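Local coordinates for protein glucoamylase (Thermoanaerobacterium thermosaccharolyticum, PDB 1LF6) that probably hydrolyses terminal alpha-1,4-linked glucose units from the non-reducing ends of glucan chains, releasing beta-D-glucose, as a family 15 glycoside hydrolase, at residues Ala422-Ile426 against Lys473-Lys477; Val452-Cys457 against Ile677-Tyr682; Gln482-Asp486 against Gly543-Ala547. All blocks are in the same frame, centred on the assembly; numbering follows the deposited sequence.

Interaction 1: Ala422-Ile426 against Lys473-Lys477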
# COMPACT_ATOMS: atom_id res chain seq x y z
N ALA A 422 -4.62 5.35 -27.75
CA ALA A 422 -4.14 6.51 -28.48
C ALA A 422 -5.32 7.22 -29.14
O ALA A 422 -5.41 8.45 -29.10
CB ALA A 422 -3.11 6.10 -29.53
N ASP A 423 -6.21 6.45 -29.75
CA ASP A 423 -7.38 7.01 -30.42
C ASP A 423 -8.31 7.66 -29.40
O ASP A 423 -8.95 8.67 -29.69
CB ASP A 423 -8.15 5.93 -31.19
CG ASP A 423 -7.36 5.40 -32.39
OD1 ASP A 423 -6.52 6.14 -32.93
OD2 ASP A 423 -7.61 4.24 -32.78
N PHE A 424 -8.40 7.07 -28.21
CA PHE A 424 -9.26 7.62 -27.17
C PHE A 424 -8.71 8.97 -26.70
O PHE A 424 -9.46 9.93 -26.53
CB PHE A 424 -9.35 6.64 -26.00
CG PHE A 424 -10.25 7.11 -24.89
CD1 PHE A 424 -9.77 7.25 -23.60
CD2 PHE A 424 -11.59 7.42 -25.15
CE1 PHE A 424 -10.60 7.69 -22.57
CE2 PHE A 424 -12.42 7.86 -24.13
CZ PHE A 424 -11.93 7.99 -22.84
N ILE A 425 -7.40 9.04 -26.50
CA ILE A 425 -6.75 10.27 -26.06
C ILE A 425 -6.93 11.41 -27.07
O ILE A 425 -7.20 12.54 -26.69
CB ILE A 425 -5.24 10.05 -25.85
CG1 ILE A 425 -5.01 9.13 -24.64
CG2 ILE A 425 -4.53 11.39 -25.64
CD1 ILE A 425 -3.58 8.67 -24.49
N ILE A 426 -6.78 11.10 -28.35
CA ILE A 426 -6.92 12.12 -29.39
C ILE A 426 -8.36 12.62 -29.49
O ILE A 426 -8.61 13.74 -29.94
CB ILE A 426 -6.47 11.58 -30.76
CG1 ILE A 426 -4.97 11.30 -30.73
CG2 ILE A 426 -6.83 12.58 -31.87
CD1 ILE A 426 -4.36 10.99 -32.07
N LYS A 473 -0.40 10.57 -37.60
CA LYS A 473 -1.51 11.19 -36.88
C LYS A 473 -1.18 11.41 -35.40
O LYS A 473 -1.38 12.50 -34.86
CB LYS A 473 -2.74 10.30 -37.01
CG LYS A 473 -3.98 10.81 -36.31
CD LYS A 473 -5.16 9.87 -36.54
CE LYS A 473 -6.40 10.32 -35.80
NZ LYS A 473 -6.78 11.71 -36.14
N TYR A 474 -0.66 10.37 -34.76
CA TYR A 474 -0.30 10.43 -33.35
C TYR A 474 0.79 11.47 -33.09
O TYR A 474 0.63 12.32 -32.21
CB TYR A 474 0.17 9.05 -32.88
CG TYR A 474 -0.92 8.00 -32.88
CD1 TYR A 474 -0.60 6.65 -32.97
CD2 TYR A 474 -2.27 8.35 -32.80
CE1 TYR A 474 -1.60 5.67 -32.98
CE2 TYR A 474 -3.27 7.38 -32.80
CZ TYR A 474 -2.92 6.04 -32.89
OH TYR A 474 -3.91 5.07 -32.92
N GLN A 475 1.88 11.40 -33.85
CA GLN A 475 2.98 12.34 -33.66
C GLN A 475 2.60 13.79 -33.91
O GLN A 475 3.05 14.68 -33.19
CB GLN A 475 4.16 11.98 -34.56
CG GLN A 475 5.08 10.94 -33.95
CD GLN A 475 5.73 11.38 -32.64
OE1 GLN A 475 6.41 10.59 -31.99
NE2 GLN A 475 5.53 12.63 -32.24
N GLU A 476 1.80 14.03 -34.94
CA GLU A 476 1.36 15.39 -35.25
C GLU A 476 0.60 15.97 -34.06
O GLU A 476 0.78 17.13 -33.70
CB GLU A 476 0.47 15.40 -36.49
CG GLU A 476 1.21 15.69 -37.78
CD GLU A 476 0.31 15.59 -39.01
OE1 GLU A 476 -0.76 16.23 -39.01
OE2 GLU A 476 0.69 14.89 -39.97
N LYS A 477 -0.26 15.15 -33.47
CA LYS A 477 -1.05 15.57 -32.32
C LYS A 477 -0.10 15.85 -31.16
O LYS A 477 -0.18 16.90 -30.52
CB LYS A 477 -2.04 14.46 -31.94
CG LYS A 477 -3.11 14.88 -30.94
CD LYS A 477 -4.05 15.94 -31.52
CE LYS A 477 -4.87 15.40 -32.68
NZ LYS A 477 -5.85 16.41 -33.18
O HOH W 1 -7.69 16.06 -30.63

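Interaction 2: Val452-Cys457 against Ile677-Tyr682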
# COMPACT_ATOMS: atom_id res chain seq x y z
N VAL A 452 1.62 13.74 -24.27
CA VAL A 452 2.61 13.95 -25.34
C VAL A 452 3.52 12.72 -25.43
O VAL A 452 3.78 12.22 -26.52
CB VAL A 452 3.48 15.21 -25.07
CG1 VAL A 452 4.67 15.24 -26.04
CG2 VAL A 452 2.64 16.47 -25.24
N ALA A 453 4.01 12.26 -24.29
CA ALA A 453 4.88 11.08 -24.24
C ALA A 453 4.14 9.85 -24.77
O ALA A 453 4.67 9.08 -25.57
CB ALA A 453 5.35 10.84 -22.82
N GLY A 454 2.90 9.68 -24.32
CA GLY A 454 2.11 8.54 -24.75
C GLY A 454 1.82 8.48 -26.24
O GLY A 454 1.87 7.40 -26.84
N LEU A 455 1.49 9.63 -26.84
CA LEU A 455 1.20 9.66 -28.26
C LEU A 455 2.48 9.48 -29.08
O LEU A 455 2.45 8.92 -30.18
CB LEU A 455 0.49 10.97 -28.65
CG LEU A 455 -0.95 11.16 -28.14
CD1 LEU A 455 -1.48 12.50 -28.63
CD2 LEU A 455 -1.84 10.03 -28.64
N THR A 456 3.60 9.95 -28.55
CA THR A 456 4.88 9.80 -29.23
C THR A 456 5.25 8.31 -29.23
O THR A 456 5.68 7.76 -30.25
CB THR A 456 6.00 10.64 -28.54
OG1 THR A 456 5.70 12.04 -28.67
CG2 THR A 456 7.35 10.36 -29.17
N CYS A 457 5.06 7.64 -28.09
CA CYS A 457 5.36 6.22 -27.99
C CYS A 457 4.38 5.43 -28.85
O CYS A 457 4.73 4.40 -29.44
CB CYS A 457 5.27 5.73 -26.54
SG CYS A 457 6.50 6.46 -25.42
N ILE A 677 12.79 8.10 -26.79
CA ILE A 677 12.30 8.75 -28.01
C ILE A 677 11.59 10.06 -27.71
O ILE A 677 11.60 10.96 -28.54
CB ILE A 677 11.38 7.82 -28.83
CG1 ILE A 677 9.91 8.03 -28.49
CG2 ILE A 677 11.68 6.42 -28.49
CD1 ILE A 677 8.99 7.11 -29.28
N VAL A 678 10.98 10.17 -26.54
CA VAL A 678 10.30 11.40 -26.18
C VAL A 678 11.37 12.45 -25.90
O VAL A 678 11.33 13.56 -26.43
CB VAL A 678 9.44 11.23 -24.91
CG1 VAL A 678 8.78 12.56 -24.56
CG2 VAL A 678 8.40 10.14 -25.13
N TYR A 679 12.34 12.07 -25.06
CA TYR A 679 13.43 12.96 -24.71
C TYR A 679 14.17 13.44 -25.95
O TYR A 679 14.44 14.64 -26.11
CB TYR A 679 14.40 12.24 -23.77
CG TYR A 679 15.68 13.00 -23.52
CD1 TYR A 679 15.74 14.03 -22.58
CD2 TYR A 679 16.84 12.71 -24.25
CE1 TYR A 679 16.91 14.76 -22.39
CE2 TYR A 679 18.01 13.43 -24.06
CZ TYR A 679 18.04 14.46 -23.13
OH TYR A 679 19.19 15.18 -22.96
N LYS A 680 14.51 12.52 -26.84
CA LYS A 680 15.24 12.86 -28.05
C LYS A 680 14.50 13.84 -28.95
O LYS A 680 15.12 14.68 -29.59
CB LYS A 680 15.61 11.59 -28.83
CG LYS A 680 16.79 10.84 -28.22
CD LYS A 680 17.05 9.51 -28.92
CE LYS A 680 15.90 8.54 -28.69
NZ LYS A 680 16.12 7.21 -29.33
N ARG A 681 13.18 13.74 -28.99
CA ARG A 681 12.39 14.61 -29.84
C ARG A 681 12.12 16.00 -29.27
O ARG A 681 12.06 16.98 -30.02
CB ARG A 681 11.06 13.94 -30.16
CG ARG A 681 10.30 14.59 -31.31
CD ARG A 681 8.97 13.92 -31.57
NE ARG A 681 8.30 14.50 -32.73
CZ ARG A 681 8.71 14.35 -33.99
NH1 ARG A 681 8.05 14.92 -34.98
NH2 ARG A 681 9.78 13.61 -34.25
N TYR A 682 11.97 16.10 -27.96
CA TYR A 682 11.63 17.38 -27.34
C TYR A 682 12.65 18.02 -26.42
O TYR A 682 12.76 19.25 -26.37
CB TYR A 682 10.32 17.22 -26.57
CG TYR A 682 9.18 16.69 -27.40
CD1 TYR A 682 8.59 17.48 -28.39
CD2 TYR A 682 8.68 15.40 -27.20
CE1 TYR A 682 7.52 17.00 -29.15
CE2 TYR A 682 7.61 14.92 -27.95
CZ TYR A 682 7.03 15.73 -28.92
OH TYR A 682 5.93 15.28 -29.61

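Interaction 3: Gln482-Asp486 against Gly543-Ala547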
# COMPACT_ATOMS: atom_id res chain seq x y z
N GLN A 482 2.38 19.45 -27.46
CA GLN A 482 3.64 19.79 -26.81
C GLN A 482 3.91 21.28 -26.94
O GLN A 482 4.37 21.92 -26.00
CB GLN A 482 4.78 18.98 -27.43
CG GLN A 482 6.09 18.95 -26.62
CD GLN A 482 6.96 20.17 -26.82
OE1 GLN A 482 6.88 20.86 -27.84
NE2 GLN A 482 7.84 20.44 -25.85
N LYS A 483 3.60 21.84 -28.11
CA LYS A 483 3.81 23.27 -28.36
C LYS A 483 2.79 24.14 -27.62
O LYS A 483 3.00 25.33 -27.45
CB LYS A 483 3.72 23.58 -29.87
CG LYS A 483 4.91 23.13 -30.71
CD LYS A 483 6.16 23.94 -30.41
CE LYS A 483 7.18 23.87 -31.55
NZ LYS A 483 7.74 22.51 -31.77
N LEU A 484 1.69 23.53 -27.18
CA LEU A 484 0.64 24.27 -26.47
C LEU A 484 0.73 24.23 -24.95
O LEU A 484 0.07 25.01 -24.26
CB LEU A 484 -0.73 23.76 -26.90
CG LEU A 484 -1.07 23.98 -28.38
CD1 LEU A 484 -2.43 23.40 -28.67
CD2 LEU A 484 -1.03 25.47 -28.71
N ILE A 485 1.54 23.32 -24.41
CA ILE A 485 1.69 23.19 -22.97
C ILE A 485 1.93 24.54 -22.31
O ILE A 485 1.23 24.91 -21.37
CB ILE A 485 2.86 22.23 -22.61
CG1 ILE A 485 2.48 20.79 -22.97
CG2 ILE A 485 3.21 22.34 -21.12
CD1 ILE A 485 3.58 19.78 -22.72
N ASP A 486 2.90 25.29 -22.82
CA ASP A 486 3.23 26.59 -22.27
C ASP A 486 2.08 27.58 -22.37
O ASP A 486 1.74 28.24 -21.40
CB ASP A 486 4.47 27.17 -22.95
CG ASP A 486 5.74 26.43 -22.57
OD1 ASP A 486 6.82 26.82 -23.05
OD2 ASP A 486 5.64 25.47 -21.78
N GLY A 543 10.66 13.67 -20.45
CA GLY A 543 11.42 14.13 -21.60
C GLY A 543 10.68 15.08 -22.52
O GLY A 543 11.02 15.21 -23.71
N VAL A 544 9.67 15.74 -21.98
CA VAL A 544 8.85 16.68 -22.74
C VAL A 544 9.46 18.08 -22.70
O VAL A 544 9.36 18.83 -23.67
CB VAL A 544 7.40 16.69 -22.20
CG1 VAL A 544 6.57 17.73 -22.93
CG2 VAL A 544 6.79 15.30 -22.39
N LYS A 545 10.07 18.42 -21.57
CA LYS A 545 10.73 19.72 -21.39
C LYS A 545 12.14 19.47 -20.86
O LYS A 545 12.39 18.46 -20.22
CB LYS A 545 9.95 20.58 -20.40
CG LYS A 545 8.57 21.02 -20.88
CD LYS A 545 8.66 22.02 -22.03
CE LYS A 545 7.28 22.49 -22.48
NZ LYS A 545 7.35 23.52 -23.55
N SER A 546 13.06 20.40 -21.14
CA SER A 546 14.45 20.27 -20.68
C SER A 546 14.56 20.67 -19.22
O SER A 546 13.90 21.61 -18.78
CB SER A 546 15.37 21.18 -21.50
OG SER A 546 15.22 20.91 -22.89
N ALA A 547 15.39 19.96 -18.46
CA ALA A 547 15.57 20.26 -17.05
C ALA A 547 16.06 21.70 -16.81
O ALA A 547 15.80 22.26 -15.75
CB ALA A 547 16.55 19.27 -16.42
O HOH W 2 4.99 24.26 -24.75
O HOH W 3 9.32 25.71 -22.98

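Interaction 1: Ala422-Ile426 against Lys473-Lys477
Tyr474 reaches across from one helix and lays its ring against the other. Ala422 sits over one face of that ring, displaced toward the rim. Ala422 CB lies 3.7 Å from the centroid of the Tyr474 ring, a CH-pi contact. Two groups meet the ring at its edge, in its plane. One is Ile426, whose CD1 comes 3.4 Å from Tyr474 CD2, the two side chains crossing at about a right angle. The other is the carboxylate of Asp423. Tyr474 OH donates to Asp423 OD1 at 2.8 Å and meets that oxygen from above the carboxylate plane, 52° out of it. The other oxygen, OD2, forms a salt bridge with Lys419, so both ends of the carboxylate are held. Lys477 bends at chi2 and chi3 (both 65°). The bend brings Lys477 CE across Ile426 at a slant, 3.5 Å from Ile426 CG2. Lys477 NZ donates to a water that in turn donates to Ile426 O. The aliphatic part of Lys473 only skirts Ile426. The two helix segments run in the same general direction, 39° apart, with axes 11.0 Å from each other. This is side-chain packing between helices 414-428 and 468-489 of the (alpha/alpha) barrel typical of family 15 glycoside hydrolases.

Interaction 2: Val452-Cys457 against Ile677-Tyr682
Apolar packing carries most of this contact, with Val678 set against Ala453. Val678 CG2 lies 3.8 Å from Ala453 CA, and the same methyl also touches Ala453 CB and Cys457 SG. Beside it, Thr456 and Ile677 slide past each other in opposite directions. Thr456 CG2 packs 3.5 Å from Ile677 CG1, while Ile677 CD1 rests near the backbone oxygen of Thr456. Val452 and Tyr682 come from opposite directions. With CG1 anti to the backbone N (chi1 169°), Val452 turns this methyl to Tyr682 CE2, 3.5 Å away.

The polar groups find their partners within one helix or outside the two segments. Thr456 OG1 donates to Val452 O at 2.9 Å, one turn back in its own helix. That oxygen also accepts from Thr456 N, and the two donors reach it from opposite faces of the carbonyl plane. This bond helps hold the threonine's rotation, with CG2 toward Ile677 and OG1 at the edge of the Tyr682 ring. Tyr682 OH is hydrogen-bonded to Asp479 of helix 468-489, which also forms a salt bridge with Arg681.

The segment axes are 105° apart, with a closest approach of 9.8 Å. Here the short C-terminal helix 676-682 lies across helix 445-464, a near-perpendicular helix crossing with a buried apolar interface on the (alpha/alpha) barrel.

Interaction 3: Gln482-Asp486 against Gly543-Ala547
The Gln482 amide meets the loop at Val544. Gln482 leaves its helix with CG anti to the backbone N (chi1 -164°) and bends at chi2. Its amide is thereby brought to the loop, where Gln482 NE2 donates to Val544 O at 3.1 Å. The bond is somewhat bent, with an N-H...O angle of 141°. The donor lies 20° off the carbonyl plane. The aliphatic part of Gln482 slides past Val544 in the opposite direction, with CG 3.9 Å from Val544 CG1.

That valine methyl is shared. Ile485 CD1 lies 3.6 Å from Val544 CG1, and the two side chains cross at a slant. This apolar patch is continued by Leu539, which touches Ile485, Val544 and Lys545.

Lys545 bends at chi2 and is extended beyond it. This shape brings the Lys545 ammonium to the Asp486 carboxylate; the two side chains come from opposite directions. The salt bridge from Lys545 NZ to Asp486 OD2 is 3.1 Å long, and its hydrogen bond is weak. The stronger partner of this carboxylate is Tyr502, bonded to OD2. Two waters bridge the same groups. One accepts from Lys545 NZ at 2.7 Å and from Asp486 N, and donates to Gln482 O. The other accepts from NZ and donates to Asp486 OD1 at 2.7 Å. Lys545 NZ is thus gripped by a carboxylate and two waters, which probably favours its charged form.

Gly543 has positive phi and ends the preceding helix in a Schellman motif, from which the chain runs on into Val544 and Lys545. The contact joins this helix-ending turn and loop to helix 468-489 of the family 15 catalytic barrel.

In the fold
From the N terminus, the chain first enters these contacts in helix 414-428, then passes to helix 445-464 and helix 468-489. Interaction 1 closes the loop between the first and third of these. Interaction 2 starts within that loop and closes only at the C-terminal helix 676-682, 220 residues on, so the two cross. Interaction 3 opens after interaction 1 has closed and lies wholly within the long span of interaction 2. Helix 468-489 serves interactions 1 and 3, whose centres are about 17 Å apart. Gln475 touches Thr456, and Tyr682 packs on Gln482. Together the contacts tie three consecutive helices, the loop 543-547 and the chain's C terminus.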